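Local coordinates for protein ribonuclease H (Uncultured organism, PDB 3U3G) that probably cleaves the RNA strand of RNA-DNA hybrids, as a metagenome-derived ribonuclease H1, at residues Tyr7-Ala12 with Glu129-Ala134; His105-Met108 with Asn113-Phe116. One frame throughout, in Å; residues are numbered along the deposited sequence.

Contact 1: Tyr7-Ala12 with Glu129-Ala134; sequences YTDGGA and ELVNEA
Gly10 and Val131 bring their CA atoms within 6.1 Å where strand 7-12 passes helix 129-134, with segment axes 7.7 Å apart at closest and inclined by 39°. This is helix-on-sheet packing in the RNase H fold, on the central strand of the mixed five-stranded sheet. Helix 125-139 lies on one face of this strand. Thr8 points to the other face and packs on helix 45-60.

Val131 carries the helix side of the contact alone, and its two methyl groups divide the work. Val131 CG2 lies 3.4 Å from Asp9 O. It also touches Gly10 CA and the CB of Asp9. CG1 is anti to the backbone N (chi1 169°), which carries it to the Gly11 end of the strand. Gly11 matters here: it has no side chain on the helix side, and Val131 CG1 packs on its bare backbone. No hydrogen bond joins the two segments.

Asp9 also touches Asp77 and lies close to Glu49. This acidic cluster is consistent with the carboxylates that hold the catalytic metal ions in RNases H. Gly10 N makes a weak hydrogen bond to Asp9 OD1, and Val131 CG1 stands 3.7 Å from Gly11 N.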
loop_
_atom_site.group_PDB
_atom_site.type_symbol
_atom_site.label_atom_id
_atom_site.label_comp_id
_atom_site.label_asym_id
_atom_site.label_seq_id
_atom_site.Cartn_x
_atom_site.Cartn_y
_atom_site.Cartn_z
ATOM N N TYR A 7 6.649 -0.551 0.012
ATOM C CA TYR A 7 6.161 0.247 1.141
ATOM C C TYR A 7 4.904 0.964 0.688
ATOM O O TYR A 7 4.882 1.557 -0.399
ATOM C CB TYR A 7 7.179 1.322 1.542
ATOM C CG TYR A 7 8.554 0.792 1.871
ATOM C CD1 TYR A 7 9.390 0.305 0.867
ATOM C CD2 TYR A 7 8.957 0.643 3.195
ATOM C CE1 TYR A 7 10.666 -0.177 1.162
ATOM C CE2 TYR A 7 10.221 0.149 3.499
ATOM C CZ TYR A 7 11.040 -0.306 2.488
ATOM O OH TYR A 7 12.281 -0.867 2.786
ATOM N N THR A 8 3.872 0.957 1.514
ATOM C CA THR A 8 2.679 1.724 1.175
ATOM C C THR A 8 2.269 2.641 2.301
ATOM O O THR A 8 2.539 2.359 3.470
ATOM C CB THR A 8 1.472 0.840 0.791
ATOM O OG1 THR A 8 1.009 0.123 1.945
ATOM C CG2 THR A 8 1.843 -0.159 -0.312
ATOM N N ASP A 9 1.601 3.726 1.943
ATOM C CA ASP A 9 0.944 4.586 2.917
ATOM C C ASP A 9 -0.222 5.286 2.224
ATOM O O ASP A 9 -0.231 5.472 0.997
ATOM C CB ASP A 9 1.938 5.624 3.472
ATOM C CG ASP A 9 1.485 6.245 4.794
ATOM O OD1 ASP A 9 0.551 5.729 5.441
ATOM O OD2 ASP A 9 2.089 7.263 5.198
ATOM N N GLY A 10 -1.217 5.671 3.013
ATOM C CA GLY A 10 -2.311 6.493 2.532
ATOM C C GLY A 10 -2.719 7.435 3.638
ATOM O O GLY A 10 -2.555 7.127 4.817
ATOM N N GLY A 11 -3.238 8.588 3.258
ATOM C CA GLY A 11 -3.681 9.564 4.244
ATOM C C GLY A 11 -4.783 10.437 3.699
ATOM O O GLY A 11 -4.862 10.680 2.494
ATOM N N ALA A 12 -5.554 11.009 4.589
ATOM C CA ALA A 12 -6.513 12.032 4.246
ATOM C C ALA A 12 -6.421 13.244 5.201
ATOM O O ALA A 12 -6.156 13.105 6.333
ATOM C CB ALA A 12 -7.910 11.456 4.280
ATOM N N GLU A 129 5.807 10.864 2.417
ATOM C CA GLU A 129 6.104 12.031 1.597
ATOM C C GLU A 129 5.321 11.992 0.293
ATOM O O GLU A 129 4.789 13.013 -0.161
ATOM C CB GLU A 129 7.610 12.140 1.303
ATOM C CG GLU A 129 8.508 12.082 2.530
ATOM C CD GLU A 129 9.987 11.883 2.180
ATOM O OE1 GLU A 129 10.346 11.950 0.983
ATOM O OE2 GLU A 129 10.791 11.644 3.109
ATOM N N LEU A 130 5.201 10.799 -0.285
ATOM C CA LEU A 130 4.506 10.658 -1.560
ATOM C C LEU A 130 3.020 10.984 -1.410
ATOM O O LEU A 130 2.421 11.624 -2.273
ATOM C CB LEU A 130 4.692 9.238 -2.106
ATOM C CG LEU A 130 6.116 8.876 -2.533
ATOM C CD1 LEU A 130 6.165 7.427 -3.016
ATOM C CD2 LEU A 130 6.586 9.819 -3.625
ATOM N N VAL A 131 2.417 10.534 -0.312
ATOM C CA VAL A 131 1.028 10.883 -0.004
ATOM C C VAL A 131 0.871 12.403 0.023
ATOM O O VAL A 131 -0.018 12.968 -0.610
ATOM C CB VAL A 131 0.606 10.295 1.371
ATOM C CG1 VAL A 131 -0.738 10.881 1.823
ATOM C CG2 VAL A 131 0.532 8.771 1.300
ATOM N N ASN A 132 1.729 13.061 0.800
ATOM C CA ASN A 132 1.576 14.486 1.033
ATOM C C ASN A 132 1.922 15.326 -0.193
ATOM O O ASN A 132 1.272 16.329 -0.456
ATOM C CB ASN A 132 2.404 14.906 2.244
ATOM C CG ASN A 132 1.752 14.503 3.557
ATOM O OD1 ASN A 132 2.237 13.610 4.250
ATOM N ND2 ASN A 132 0.561 15.031 3.806
ATOM N N GLU A 133 2.820 14.818 -1.028
ATOM C CA GLU A 133 3.119 15.447 -2.313
ATOM C C GLU A 133 1.878 15.476 -3.203
ATOM O O GLU A 133 1.535 16.518 -3.789
ATOM C CB GLU A 133 4.260 14.693 -2.996
ATOM C CG GLU A 133 4.781 15.308 -4.284
ATOM C CD GLU A 133 5.906 14.482 -4.912
ATOM O OE1 GLU A 133 6.582 13.733 -4.176
ATOM O OE2 GLU A 133 6.021 14.479 -6.156
ATOM N N ALA A 134 1.175 14.349 -3.262
ATOM C CA ALA A 134 -0.014 14.223 -4.084
ATOM C C ALA A 134 -1.123 15.138 -3.581
ATOM O O ALA A 134 -1.783 15.797 -4.379
ATOM C CB ALA A 134 -0.487 12.772 -4.139
#

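Contact 2: His105-Met108 with Asn113-Phe116; sequences HIKM and NLVF
Lys107 on helix 94-110 lies across Leu114, just before strand 115-118, with their CA atoms 7.1 Å apart. The contact lies where the last helix of a beta-alpha-beta crossover turns into its second strand, in the RNase H fold. That crossover runs from strand 71-76 through helices 79-85 and 94-110 to strand 115-118, which is parallel to the first. A short turn joins the helix to the last strand.

The apolar contacts come from the carbon chain of Lys107. It leaves the helix with CG anti to the backbone N (chi1 -178°) and bends at each later torsion. Lys107 CG reaches Leu114 CB at 3.7 Å. The approach of Lys107 CG to Leu114 CD2, 3.4 Å, is doubtful, because the leucine is modelled in two conformers. Further along the strand, Lys107 CD meets the Phe116 ring at CE2, 4.1 Å away. The other neighbours of these two side chains make them part of the hydrophobic layer between sheet and helices: Leu114 rests on Val72 and Val74, and Phe116 on Val74, Val82, Met85 and Leu53.

The polar contacts lie at the end of the lysine. Its bent chain turns NZ back to the turn after the helix. There it makes a hydrogen bond to Val111 O and a weak one to Pro112 O. The two bonds tie the lysine end to the turn carbonyls, and the positive charge probably suits the nearby C-terminal end of the helix. No hydrogen bond crosses between the two segments themselves; Lys107 NZ stays 3.9 Å from Asn113 N.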
loop_
_atom_site.group_PDB
_atom_site.type_symbol
_atom_site.label_atom_id
_atom_site.label_comp_id
_atom_site.label_asym_id
_atom_site.label_seq_id
_atom_site.Cartn_x
_atom_site.Cartn_y
_atom_site.Cartn_z
ATOM N N HIS A 105 -8.570 -11.162 -2.454
ATOM C CA HIS A 105 -8.714 -11.930 -3.672
ATOM C C HIS A 105 -7.617 -11.586 -4.687
ATOM O O HIS A 105 -7.016 -12.471 -5.311
ATOM C CB HIS A 105 -10.100 -11.708 -4.272
ATOM C CG HIS A 105 -10.369 -12.545 -5.482
ATOM N ND1 HIS A 105 -10.871 -13.827 -5.410
ATOM C CD2 HIS A 105 -10.024 -12.349 -6.772
ATOM C CE1 HIS A 105 -10.904 -14.348 -6.624
ATOM N NE2 HIS A 105 -10.313 -13.508 -7.451
ATOM N N ILE A 106 -7.323 -10.303 -4.838
ATOM C CA ILE A 106 -6.258 -9.889 -5.741
ATOM C C ILE A 106 -4.920 -10.483 -5.325
ATOM O O ILE A 106 -4.160 -10.940 -6.168
ATOM C CB ILE A 106 -6.157 -8.362 -5.778
ATOM C CG1 ILE A 106 -7.399 -7.767 -6.448
ATOM C CG2 ILE A 106 -4.908 -7.923 -6.555
ATOM C CD1 ILE A 106 -7.520 -6.262 -6.269
ATOM N N LYS A 107 -4.598 -10.404 -4.038
ATOM C CA LYS A 107 -3.316 -10.915 -3.579
ATOM C C LYS A 107 -3.190 -12.413 -3.825
ATOM O O LYS A 107 -2.188 -12.877 -4.371
ATOM C CB LYS A 107 -3.094 -10.589 -2.102
ATOM C CG LYS A 107 -1.754 -11.061 -1.580
ATOM C CD LYS A 107 -1.864 -11.499 -0.128
ATOM C CE LYS A 107 -1.780 -13.009 -0.023
ATOM N NZ LYS A 107 -0.921 -13.554 -1.104
ATOM N N MET A 108 -4.248 -13.159 -3.533
ATOM C CA MET A 108 -4.259 -14.589 -3.837
ATOM C C MET A 108 -4.072 -14.891 -5.321
ATOM O O MET A 108 -3.407 -15.854 -5.693
ATOM C CB MET A 108 -5.534 -15.251 -3.308
ATOM C CG MET A 108 -5.615 -16.738 -3.589
ATOM S SD MET A 108 -4.614 -17.728 -2.457
ATOM C CE MET A 108 -5.594 -17.626 -0.956
ATOM N N ASN A 113 2.112 -15.590 -2.510
ATOM C CA ASN A 113 3.139 -15.688 -1.478
ATOM C C ASN A 113 3.598 -14.350 -0.923
ATOM O O ASN A 113 4.546 -14.294 -0.147
ATOM C CB ASN A 113 4.328 -16.492 -1.985
ATOM C CG ASN A 113 3.940 -17.893 -2.398
ATOM O OD1 ASN A 113 3.203 -18.582 -1.682
ATOM N ND2 ASN A 113 4.293 -18.258 -3.625
ATOM N N LEU A 114 2.895 -13.281 -1.280
ATOM C CA LEU A 114 3.091 -11.972 -0.658
ATOM C C LEU A 114 3.096 -12.097 0.854
ATOM O O LEU A 114 2.190 -12.718 1.421
ATOM C CB LEU A 114 1.956 -11.031 -1.071
ATOM C CG LEU A 114 1.999 -9.614 -0.498
ATOM C CD1 LEU A 114 3.235 -8.898 -1.024
ATOM C CD2 LEU A 114 0.735 -8.861 -0.858
ATOM N N VAL A 115 4.037 -11.428 1.512
ATOM C CA VAL A 115 4.024 -11.310 2.967
ATOM C C VAL A 115 3.946 -9.864 3.410
ATOM O O VAL A 115 4.320 -8.962 2.663
ATOM C CB VAL A 115 5.209 -11.992 3.643
ATOM C CG1 VAL A 115 5.193 -13.480 3.362
ATOM C CG2 VAL A 115 6.505 -11.377 3.198
ATOM N N PHE A 116 3.330 -9.647 4.561
ATOM C CA PHE A 116 3.201 -8.322 5.160
ATOM C C PHE A 116 4.123 -8.190 6.369
ATOM O O PHE A 116 4.281 -9.139 7.157
ATOM C CB PHE A 116 1.757 -8.087 5.609
ATOM C CG PHE A 116 0.774 -8.001 4.474
ATOM C CD1 PHE A 116 0.423 -6.765 3.950
ATOM C CD2 PHE A 116 0.108 -9.128 4.024
ATOM C CE1 PHE A 116 -0.471 -6.677 2.896
ATOM C CE2 PHE A 116 -0.773 -9.043 2.945
ATOM C CZ PHE A 116 -1.050 -7.813 2.390
#

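Both contacts set a helix against the same sheet, at different strands and on opposite sides of the chain's centre. Their centres are about 21 Å apart and they do not touch. Contact 1 is buried on the central strand 3-12 and joins residues far apart in sequence. Contact 2 is partly buried at the outermost strand 115-118 and is local, closing a helix-to-strand turn. Contact 1 relies on valine methyls against the backbone of Asp9, Gly10 and Gly11, next to an acidic cluster. Contact 2 relies on a lysine chain over apolar side chains, with its ammonium group hydrogen-bonded to a turn carbonyl and weakly to a second. Helix 125-139 is the next element after strand 115-118.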